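Local coordinates for protein VMS1 (Saccharomyces cerevisiae, PDB 5WHG) that cleaves polypeptidyl-tRNAs downstream of ribosome-associated quality control, releasing incompletely synthesized polypeptides for degradation, at residues A[210-215]-A[352-357]; A[215-220]-A[346-351]; A[219-224]-A[246-251]; A[312-317]-A[340-345]. One frame throughout, in Å; residues are numbered along the deposited sequence.

Contact 1. Residues A[210-215]-A[352-357]; sequences LFMVGG and LELKKA
Strand 210-214 and helix 352-357 run at 126° to one another, their axes 9.2 Å apart at closest, and the nearest CA atoms are those of Leu210 and Leu354. Alternation along the strand turns Leu210 and Met212 toward the helix, while Phe211 points away to the other face of the sheet, where it meets Leu300 of helix 292-302. Met212, built as selenomethionine, makes most of the side-chain contacts. Its CG is anti to the carbonyl carbon (chi1 -55°) and the chain runs out extended from there, which carries the terminal methyl to the helix surface. There CE touches the CB of Ala357 at 3.5 Å and CD2 of Leu354 at 3.6 Å, and it also lies against the backbone O of Glu353. Farther back, the SE of Met212 rests 3.5 Å from CG of Glu353; these two side chains cross at about a right angle, and Glu353 bends at its second torsion. Leu354 and Met212, by contrast, slide past each other in opposite directions, with Leu354 CD2 set beside both CG and CE of Met212. That same CD2 reaches back to CB of Leu210 at 4.1 Å, while CD1 of Leu210 sits by the carbonyl O of Leu354. All touching residues are buried, and dispersion between methyl, methylene and selenium surfaces accounts for the side-chain packing. Leu354 also leans on Ala219 and Ala221 of the adjoining strand. A helix laid across the apolar face of a mixed sheet in this way is characteristic of an alpha/beta sandwich, here the VLRF1 domain that binds the 60S subunit.

Contact 2. Residues A[215-220]-A[346-351]; sequences GGHFAG and TNRPTV
Pro349 and Ala219 meet where the loop leading into helix 351-362 of the VLRF1 domain lies over the start of strand 217-224; Thr350, next in the loop, is the N-cap of that helix. The CA atoms of Ala219 and Pro349 are 5.0 Å apart. The proline ring bears on the strand with two of its carbons: CB lies 3.7 Å from the backbone N of Ala219 and 4.0 Å from its methyl CB, while CG comes 3.7 Å from the carbonyl O of His217. Ala219 CB also meets the main chain farther along the loop, 3.7 Å from the backbone N of Thr350. Toward the outer end, His217 packs its CB on CG and CD of Pro349. Arg348, bent at its third torsion, is modelled with NH2 over one face of the imidazole, offset toward the rim, and NH1 3.8 Å from His217 NE2. The two planes stand 73° apart, far from a flat stack, and the guanidinium of this exposed residue is loosely defined. His255 of the next strand also meets the His217 ring. Thr350 turns its CB away from the strand, and its OG1 accepts the backbone N-H of Glu353, capping the helix. The contact is therefore one of shape at its buried end, proline against alanine and main chain. At its outer end, if the guanidinium does sit as modelled, it might slightly disfavour a positive charge on the imidazole.

Contact 3. Residues A[219-224]-A[246-251]; sequences AGAIVS and VNFLEH
The Phe248 ring takes the methyl of Ala221 on one face: Ala221 CB stands 3.5 Å from the ring centroid and 6° off the normal, a CH-pi contact over the centre. Val223 comes at the rim instead, its CB 3.6 Å from CE1 of Phe248 and its CG2 in the ring plane. Phe248, Ala221 and Val223 all project from the same face of the sheet, and the first torsion of Phe248 (chi1 -82°) places CG beside the backbone N, anti to the carbonyl carbon; Leu210 and Lys355 also touch this phenyl group. Strands 217-224 and 247-255 are antiparallel here, the latter forming one border of the five-stranded sheet, and their register slips by one residue at a classic beta bulge in which Leu249 and Glu250 both face Ile222. Ile222 N donates to the O of Glu250 at 3.0 Å, whereas Leu249 N makes a weak bond to Ile222 O. Beyond the bulge, Ser224 N meets Asn247 O at 2.8 Å. Glu250, whose CB points to the face opposite Phe248, has OE2 hydrogen-bonded to Tyr306 OH, and the OG of Ser224 is held by the backbone N of Gln226.

Contact 4. Residues A[312-317]-A[340-345]; sequences NIFIRA and KSFPFT
Phe314 and Phe342 both hold CG beside the backbone N, anti to the carbonyl carbon (chi1 -71° and -72°), and a chi2 of -90° turns the Phe342 ring so that a face meets Phe314 CB. The setting is the parallel pairing of strand 313-316 with 339-340, the border strand of the mixed VLRF1 sheet. Lys340 straddles the pairing: its N donates to Ile313 O at 2.9 Å, and its O accepts from Ile315 N at 3.0 Å. Past Lys340 the chain leaves the sheet and Phe342 folds back over strand 313-316. Phe314 CB makes a CH-pi contact over that face, offset toward the rim and 3.6 Å from Phe342 CZ, while Arg316 N comes in at the edge, in the ring plane, with Arg316 CB 3.9 Å from CD2 of Phe342. The Phe314 ring in turn has the carbonyl O of Ser341 at its edge, 3.3 Å from CD1. Ala357 of helix 351-362 touches Phe342 as well. At the other end, Lys340 CB packs 3.9 Å from Phe314 CE1, and the chain then runs extended toward Asn312. Its ammonium is gripped by three oxygens: the backbone O atoms of Ser181 and Phe183, and Asn312 OD1, which NZ approaches at 2.7 Å from above the amide plane.

Following the chain from its N terminus, strand 207-214 opens contact 1, whose partner helix lies 137 residues farther on, so its loop encloses the other three. The hairpin into strand 217-224 opens contact 2, closed by the loop just before that helix. Contact 3 starts from the same strand and closes early, at 246-251, pairing the sheet's neighbouring border strand. Contact 4 opens after contact 3 has closed and is nested inside contact 2; it joins the parallel strands at the other border. Contacts 3 and 4 do not touch, but strand 207-214 of contact 1 lies between the strands they use: 210-215 bonds by backbone to 217-224 and 313-316, and helix 351-362 spans the sheet face.

Contact 1. Residues A[210-215]-A[352-357]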
# COMPACT_ATOMS: atom_id res chain seq x y z
N LEU A 210 0.32 -2.97 -5.26
CA LEU A 210 0.50 -1.81 -6.13
C LEU A 210 0.75 -2.26 -7.57
O LEU A 210 1.65 -3.07 -7.82
CB LEU A 210 1.67 -0.93 -5.66
CG LEU A 210 1.78 -0.55 -4.17
CD1 LEU A 210 3.15 0.08 -3.88
CD2 LEU A 210 0.73 0.42 -3.79
N PHE A 211 -0.03 -1.72 -8.50
CA PHE A 211 -0.01 -2.09 -9.91
C PHE A 211 -0.13 -0.84 -10.77
O PHE A 211 -1.03 -0.03 -10.57
CB PHE A 211 -1.15 -3.07 -10.22
CG PHE A 211 -0.98 -4.43 -9.57
CD1 PHE A 211 0.02 -5.30 -10.00
CD2 PHE A 211 -1.80 -4.82 -8.52
CE1 PHE A 211 0.20 -6.55 -9.41
CE2 PHE A 211 -1.64 -6.08 -7.92
CZ PHE A 211 -0.64 -6.94 -8.36
N MSE A 212 0.80 -0.69 -11.72
CA MSE A 212 0.66 0.29 -12.78
C MSE A 212 0.94 -0.34 -14.14
O MSE A 212 1.92 -1.06 -14.29
CB MSE A 212 1.61 1.46 -12.59
CG MSE A 212 1.53 2.16 -11.28
SE MSE A 212 3.04 3.40 -11.14
CE MSE A 212 2.91 3.84 -9.25
N VAL A 213 0.11 -0.06 -15.13
CA VAL A 213 0.31 -0.55 -16.49
C VAL A 213 0.07 0.62 -17.43
O VAL A 213 -0.73 1.51 -17.14
CB VAL A 213 -0.61 -1.75 -16.85
CG1 VAL A 213 -2.05 -1.34 -16.82
CG2 VAL A 213 -0.28 -2.32 -18.20
N GLY A 214 0.79 0.63 -18.54
CA GLY A 214 0.53 1.64 -19.54
C GLY A 214 1.61 1.70 -20.59
O GLY A 214 2.81 1.64 -20.27
N GLY A 215 1.20 1.84 -21.85
CA GLY A 215 2.18 1.92 -22.93
C GLY A 215 3.05 0.69 -23.05
O GLY A 215 4.22 0.80 -23.43
N LEU A 352 10.73 1.74 -8.99
CA LEU A 352 10.98 2.95 -8.21
C LEU A 352 9.72 3.81 -8.17
O LEU A 352 9.40 4.40 -7.13
CB LEU A 352 12.18 3.71 -8.77
CG LEU A 352 12.50 4.97 -7.97
CD1 LEU A 352 13.46 4.73 -6.79
CD2 LEU A 352 12.99 6.06 -8.89
N GLU A 353 8.96 3.85 -9.27
CA GLU A 353 7.72 4.61 -9.28
C GLU A 353 6.67 4.01 -8.35
O GLU A 353 5.88 4.75 -7.75
CB GLU A 353 7.18 4.70 -10.71
CG GLU A 353 5.83 5.41 -10.84
CD GLU A 353 5.82 6.84 -10.29
OE1 GLU A 353 6.63 7.68 -10.75
OE2 GLU A 353 4.98 7.11 -9.39
N LEU A 354 6.63 2.68 -8.21
CA LEU A 354 5.77 2.06 -7.21
C LEU A 354 6.15 2.51 -5.80
O LEU A 354 5.27 2.72 -4.94
CB LEU A 354 5.86 0.53 -7.35
CG LEU A 354 5.26 -0.08 -8.63
CD1 LEU A 354 5.30 -1.58 -8.62
CD2 LEU A 354 3.82 0.39 -8.87
N LYS A 355 7.45 2.68 -5.53
CA LYS A 355 7.89 3.15 -4.22
C LYS A 355 7.55 4.63 -4.02
O LYS A 355 7.20 5.05 -2.91
CB LYS A 355 9.39 2.94 -4.05
CG LYS A 355 9.90 1.51 -4.18
CD LYS A 355 11.33 1.42 -3.67
CE LYS A 355 11.81 -0.03 -3.56
NZ LYS A 355 13.09 -0.12 -2.80
N LYS A 356 7.70 5.44 -5.07
CA LYS A 356 7.27 6.84 -5.00
C LYS A 356 5.81 6.91 -4.61
O LYS A 356 5.43 7.61 -3.66
CB LYS A 356 7.52 7.54 -6.34
CG LYS A 356 7.11 9.05 -6.44
CD LYS A 356 5.64 9.28 -6.91
CE LYS A 356 5.08 10.64 -6.47
NZ LYS A 356 3.64 10.84 -6.82
N ALA A 357 4.97 6.16 -5.32
CA ALA A 357 3.55 6.13 -5.03
C ALA A 357 3.30 5.70 -3.59
O ALA A 357 2.49 6.32 -2.89
CB ALA A 357 2.84 5.19 -6.00

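Contact 2. Residues A[215-220]-A[346-351]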
# COMPACT_ATOMS: atom_id res chain seq x y z
N GLY A 215 1.20 1.84 -21.85
CA GLY A 215 2.18 1.92 -22.93
C GLY A 215 3.05 0.69 -23.05
O GLY A 215 4.22 0.80 -23.43
N GLY A 216 2.52 -0.49 -22.72
CA GLY A 216 3.27 -1.71 -22.86
C GLY A 216 4.12 -2.05 -21.67
O GLY A 216 4.71 -3.14 -21.64
N HIS A 217 4.20 -1.15 -20.68
CA HIS A 217 4.96 -1.35 -19.45
C HIS A 217 4.05 -1.78 -18.31
O HIS A 217 2.92 -1.31 -18.18
CB HIS A 217 5.70 -0.08 -19.02
CG HIS A 217 6.65 0.46 -20.05
ND1 HIS A 217 7.93 -0.03 -20.20
CD2 HIS A 217 6.51 1.45 -20.96
CE1 HIS A 217 8.53 0.63 -21.18
NE2 HIS A 217 7.70 1.54 -21.65
N PHE A 218 4.59 -2.66 -17.47
CA PHE A 218 3.93 -3.09 -16.25
C PHE A 218 4.94 -3.01 -15.11
O PHE A 218 6.13 -3.28 -15.31
CB PHE A 218 3.41 -4.53 -16.39
CG PHE A 218 2.92 -5.13 -15.12
CD1 PHE A 218 1.63 -4.86 -14.66
CD2 PHE A 218 3.75 -5.96 -14.37
CE1 PHE A 218 1.16 -5.43 -13.46
CE2 PHE A 218 3.29 -6.53 -13.16
CZ PHE A 218 1.99 -6.26 -12.71
N ALA A 219 4.45 -2.62 -13.93
CA ALA A 219 5.15 -2.80 -12.66
C ALA A 219 4.12 -3.14 -11.58
O ALA A 219 3.11 -2.45 -11.44
CB ALA A 219 5.94 -1.56 -12.26
N GLY A 220 4.37 -4.22 -10.84
CA GLY A 220 3.55 -4.56 -9.70
C GLY A 220 4.42 -4.87 -8.50
O GLY A 220 5.59 -5.22 -8.62
N THR A 346 0.74 9.59 -11.62
CA THR A 346 1.94 8.78 -11.47
C THR A 346 2.61 8.64 -12.83
O THR A 346 1.98 8.83 -13.88
CB THR A 346 1.61 7.40 -10.89
OG1 THR A 346 0.42 6.91 -11.50
CG2 THR A 346 1.39 7.52 -9.39
N ASN A 347 3.89 8.27 -12.81
CA ASN A 347 4.73 8.32 -14.00
C ASN A 347 4.73 7.03 -14.81
O ASN A 347 3.67 6.47 -15.10
CB ASN A 347 6.16 8.66 -13.60
CG ASN A 347 6.36 10.14 -13.41
OD1 ASN A 347 6.89 10.82 -14.30
ND2 ASN A 347 5.93 10.67 -12.26
N ARG A 348 5.92 6.56 -15.20
CA ARG A 348 5.97 5.32 -15.95
C ARG A 348 5.91 4.15 -14.98
O ARG A 348 6.26 4.29 -13.80
CB ARG A 348 7.24 5.26 -16.79
CG ARG A 348 7.87 6.64 -17.07
CD ARG A 348 9.10 6.59 -17.99
NE ARG A 348 9.82 5.32 -17.89
CZ ARG A 348 9.83 4.38 -18.83
NH1 ARG A 348 9.17 4.58 -19.97
NH2 ARG A 348 10.52 3.26 -18.64
N PRO A 349 5.43 3.01 -15.40
CA PRO A 349 5.47 1.85 -14.51
C PRO A 349 6.89 1.32 -14.33
O PRO A 349 7.44 0.68 -15.22
CB PRO A 349 4.56 0.83 -15.20
CG PRO A 349 3.65 1.66 -16.06
CD PRO A 349 4.50 2.82 -16.52
N THR A 350 7.51 1.66 -13.21
CA THR A 350 8.76 1.05 -12.79
C THR A 350 8.66 0.76 -11.30
O THR A 350 7.78 1.28 -10.60
CB THR A 350 9.98 1.96 -13.03
OG1 THR A 350 10.14 2.82 -11.90
CG2 THR A 350 9.79 2.80 -14.26
N VAL A 351 9.57 -0.08 -10.80
CA VAL A 351 9.58 -0.37 -9.38
C VAL A 351 9.79 0.91 -8.57
O VAL A 351 9.09 1.17 -7.59
CB VAL A 351 10.64 -1.44 -9.04
CG1 VAL A 351 11.08 -1.29 -7.63
CG2 VAL A 351 10.01 -2.80 -9.16

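Contact 3. Residues A[219-224]-A[246-251]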
# COMPACT_ATOMS: atom_id res chain seq x y z
N ALA A 219 4.45 -2.62 -13.93
CA ALA A 219 5.15 -2.80 -12.66
C ALA A 219 4.12 -3.14 -11.58
O ALA A 219 3.11 -2.45 -11.44
CB ALA A 219 5.94 -1.56 -12.26
N GLY A 220 4.37 -4.22 -10.84
CA GLY A 220 3.55 -4.56 -9.70
C GLY A 220 4.42 -4.87 -8.50
O GLY A 220 5.59 -5.22 -8.62
N ALA A 221 3.82 -4.71 -7.31
CA ALA A 221 4.52 -5.07 -6.08
C ALA A 221 3.51 -5.41 -4.98
O ALA A 221 2.38 -4.91 -4.98
CB ALA A 221 5.45 -3.95 -5.63
N ILE A 222 3.92 -6.28 -4.06
CA ILE A 222 3.24 -6.50 -2.79
C ILE A 222 4.07 -5.78 -1.72
O ILE A 222 5.23 -6.15 -1.48
CB ILE A 222 3.08 -7.99 -2.46
CG1 ILE A 222 2.28 -8.74 -3.54
CG2 ILE A 222 2.42 -8.17 -1.10
CD1 ILE A 222 0.85 -8.22 -3.78
N VAL A 223 3.52 -4.73 -1.11
CA VAL A 223 4.27 -3.89 -0.18
C VAL A 223 3.86 -4.24 1.25
O VAL A 223 2.66 -4.35 1.55
CB VAL A 223 4.06 -2.39 -0.46
CG1 VAL A 223 2.56 -2.03 -0.39
CG2 VAL A 223 4.88 -1.53 0.51
N SER A 224 4.84 -4.42 2.12
CA SER A 224 4.56 -4.57 3.54
C SER A 224 4.35 -3.21 4.19
O SER A 224 5.07 -2.25 3.89
CB SER A 224 5.71 -5.28 4.24
OG SER A 224 5.87 -4.78 5.56
N VAL A 246 10.98 1.21 2.15
CA VAL A 246 9.83 0.50 1.60
C VAL A 246 10.19 -0.97 1.45
O VAL A 246 11.18 -1.32 0.79
CB VAL A 246 9.40 1.10 0.26
CG1 VAL A 246 8.19 0.36 -0.29
CG2 VAL A 246 9.09 2.58 0.39
N ASN A 247 9.39 -1.85 2.04
CA ASN A 247 9.64 -3.29 1.97
C ASN A 247 8.69 -3.94 0.98
O ASN A 247 7.51 -4.15 1.28
CB ASN A 247 9.50 -3.90 3.36
CG ASN A 247 9.86 -5.35 3.37
OD1 ASN A 247 10.39 -5.89 2.39
ND2 ASN A 247 9.59 -6.00 4.49
N PHE A 248 9.20 -4.27 -0.22
CA PHE A 248 8.43 -4.96 -1.24
C PHE A 248 8.65 -6.46 -1.06
O PHE A 248 9.72 -6.97 -1.37
CB PHE A 248 8.81 -4.52 -2.66
CG PHE A 248 8.16 -3.23 -3.12
CD1 PHE A 248 7.15 -2.62 -2.39
CD2 PHE A 248 8.59 -2.62 -4.30
CE1 PHE A 248 6.57 -1.43 -2.82
CE2 PHE A 248 8.02 -1.42 -4.74
CZ PHE A 248 7.00 -0.82 -4.00
N LEU A 249 7.63 -7.16 -0.57
CA LEU A 249 7.73 -8.59 -0.38
C LEU A 249 7.88 -9.30 -1.72
O LEU A 249 8.64 -10.26 -1.84
CB LEU A 249 6.52 -9.11 0.40
CG LEU A 249 6.29 -8.49 1.78
CD1 LEU A 249 5.20 -9.21 2.55
CD2 LEU A 249 7.57 -8.51 2.58
N GLU A 250 7.15 -8.84 -2.73
CA GLU A 250 7.37 -9.26 -4.11
C GLU A 250 7.32 -8.03 -5.01
O GLU A 250 6.74 -7.00 -4.65
CB GLU A 250 6.34 -10.29 -4.57
CG GLU A 250 5.99 -11.39 -3.57
CD GLU A 250 7.03 -12.50 -3.46
OE1 GLU A 250 8.06 -12.44 -4.16
OE2 GLU A 250 6.81 -13.44 -2.66
N HIS A 251 7.94 -8.14 -6.18
CA HIS A 251 7.87 -7.05 -7.15
C HIS A 251 8.25 -7.61 -8.51
O HIS A 251 9.14 -8.44 -8.61
CB HIS A 251 8.80 -5.89 -6.79
CG HIS A 251 10.24 -6.23 -6.94
ND1 HIS A 251 10.96 -5.95 -8.08
CD2 HIS A 251 11.08 -6.88 -6.11
CE1 HIS A 251 12.19 -6.41 -7.94
NE2 HIS A 251 12.29 -6.97 -6.75
O HOH W 1 7.51 -1.42 3.66

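Contact 4. Residues A[312-317]-A[340-345]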
# COMPACT_ATOMS: atom_id res chain seq x y z
N ASN A 312 -5.52 -2.90 0.66
CA ASN A 312 -5.89 -2.20 -0.55
C ASN A 312 -5.11 -2.76 -1.73
O ASN A 312 -3.98 -3.25 -1.58
CB ASN A 312 -5.61 -0.70 -0.43
CG ASN A 312 -6.41 -0.05 0.69
OD1 ASN A 312 -7.65 0.01 0.65
ND2 ASN A 312 -5.71 0.46 1.67
N ILE A 313 -5.73 -2.68 -2.90
CA ILE A 313 -5.08 -2.99 -4.16
C ILE A 313 -5.17 -1.74 -5.05
O ILE A 313 -6.23 -1.47 -5.64
CB ILE A 313 -5.70 -4.22 -4.83
CG1 ILE A 313 -5.54 -5.43 -3.89
CG2 ILE A 313 -5.04 -4.49 -6.16
CD1 ILE A 313 -6.52 -6.61 -4.15
N PHE A 314 -4.08 -0.97 -5.14
CA PHE A 314 -4.01 0.26 -5.93
C PHE A 314 -3.57 -0.05 -7.36
O PHE A 314 -2.50 -0.63 -7.57
CB PHE A 314 -3.05 1.27 -5.30
CG PHE A 314 -3.58 1.89 -4.03
CD1 PHE A 314 -4.65 2.77 -4.06
CD2 PHE A 314 -3.01 1.56 -2.80
CE1 PHE A 314 -5.15 3.32 -2.88
CE2 PHE A 314 -3.50 2.12 -1.62
CZ PHE A 314 -4.57 2.99 -1.66
N ILE A 315 -4.37 0.36 -8.34
CA ILE A 315 -4.13 0.07 -9.75
C ILE A 315 -4.22 1.36 -10.55
O ILE A 315 -5.21 2.10 -10.43
CB ILE A 315 -5.14 -0.94 -10.32
CG1 ILE A 315 -5.25 -2.15 -9.42
CG2 ILE A 315 -4.71 -1.41 -11.71
CD1 ILE A 315 -5.98 -3.31 -10.09
N ARG A 316 -3.22 1.63 -11.38
CA ARG A 316 -3.34 2.66 -12.41
C ARG A 316 -3.34 2.00 -13.78
O ARG A 316 -2.35 1.36 -14.17
CB ARG A 316 -2.23 3.71 -12.36
CG ARG A 316 -2.36 4.57 -13.64
CD ARG A 316 -1.68 5.91 -13.63
NE ARG A 316 -0.22 5.85 -13.65
CZ ARG A 316 0.53 5.24 -14.58
NH1 ARG A 316 -0.01 4.59 -15.61
NH2 ARG A 316 1.85 5.28 -14.46
N ALA A 317 -4.43 2.19 -14.52
CA ALA A 317 -4.55 1.72 -15.90
C ALA A 317 -5.53 2.67 -16.61
O ALA A 317 -6.74 2.45 -16.58
CB ALA A 317 -5.03 0.28 -15.95
N LYS A 340 -8.61 0.21 -6.01
CA LYS A 340 -8.74 1.66 -5.96
C LYS A 340 -7.72 2.31 -6.88
O LYS A 340 -6.59 1.84 -7.03
CB LYS A 340 -8.54 2.18 -4.54
CG LYS A 340 -9.47 1.56 -3.52
CD LYS A 340 -9.02 1.97 -2.14
CE LYS A 340 -9.85 1.30 -1.09
NZ LYS A 340 -9.53 1.89 0.23
N SER A 341 -8.12 3.44 -7.47
CA SER A 341 -7.17 4.29 -8.14
C SER A 341 -6.13 4.85 -7.17
O SER A 341 -6.34 4.92 -5.96
CB SER A 341 -7.88 5.46 -8.81
OG SER A 341 -8.55 5.00 -9.96
N PHE A 342 -5.00 5.25 -7.73
CA PHE A 342 -4.08 6.12 -7.02
C PHE A 342 -4.66 7.53 -6.98
O PHE A 342 -5.00 8.09 -8.03
CB PHE A 342 -2.72 6.15 -7.71
CG PHE A 342 -1.92 4.88 -7.56
CD1 PHE A 342 -1.05 4.72 -6.49
CD2 PHE A 342 -2.00 3.87 -8.50
CE1 PHE A 342 -0.27 3.58 -6.36
CE2 PHE A 342 -1.22 2.70 -8.37
CZ PHE A 342 -0.36 2.57 -7.31
N PRO A 343 -4.79 8.15 -5.80
CA PRO A 343 -5.37 9.50 -5.74
C PRO A 343 -4.43 10.61 -6.19
O PRO A 343 -4.56 11.76 -5.76
CB PRO A 343 -5.73 9.64 -4.25
CG PRO A 343 -4.74 8.78 -3.56
CD PRO A 343 -4.53 7.59 -4.46
N PHE A 344 -3.49 10.29 -7.07
CA PHE A 344 -2.56 11.30 -7.59
C PHE A 344 -1.96 10.75 -8.87
O PHE A 344 -1.85 9.53 -9.03
CB PHE A 344 -1.46 11.62 -6.58
CG PHE A 344 -0.98 10.41 -5.86
CD1 PHE A 344 -0.08 9.55 -6.47
CD2 PHE A 344 -1.46 10.11 -4.60
CE1 PHE A 344 0.35 8.41 -5.82
CE2 PHE A 344 -1.04 8.98 -3.94
CZ PHE A 344 -0.13 8.12 -4.55
N THR A 345 -1.57 11.65 -9.77
CA THR A 345 -0.95 11.18 -11.00
C THR A 345 0.36 10.48 -10.71
O THR A 345 1.03 10.73 -9.70
CB THR A 345 -0.72 12.33 -11.97
OG1 THR A 345 0.22 13.24 -11.40
CG2 THR A 345 -2.02 13.04 -12.26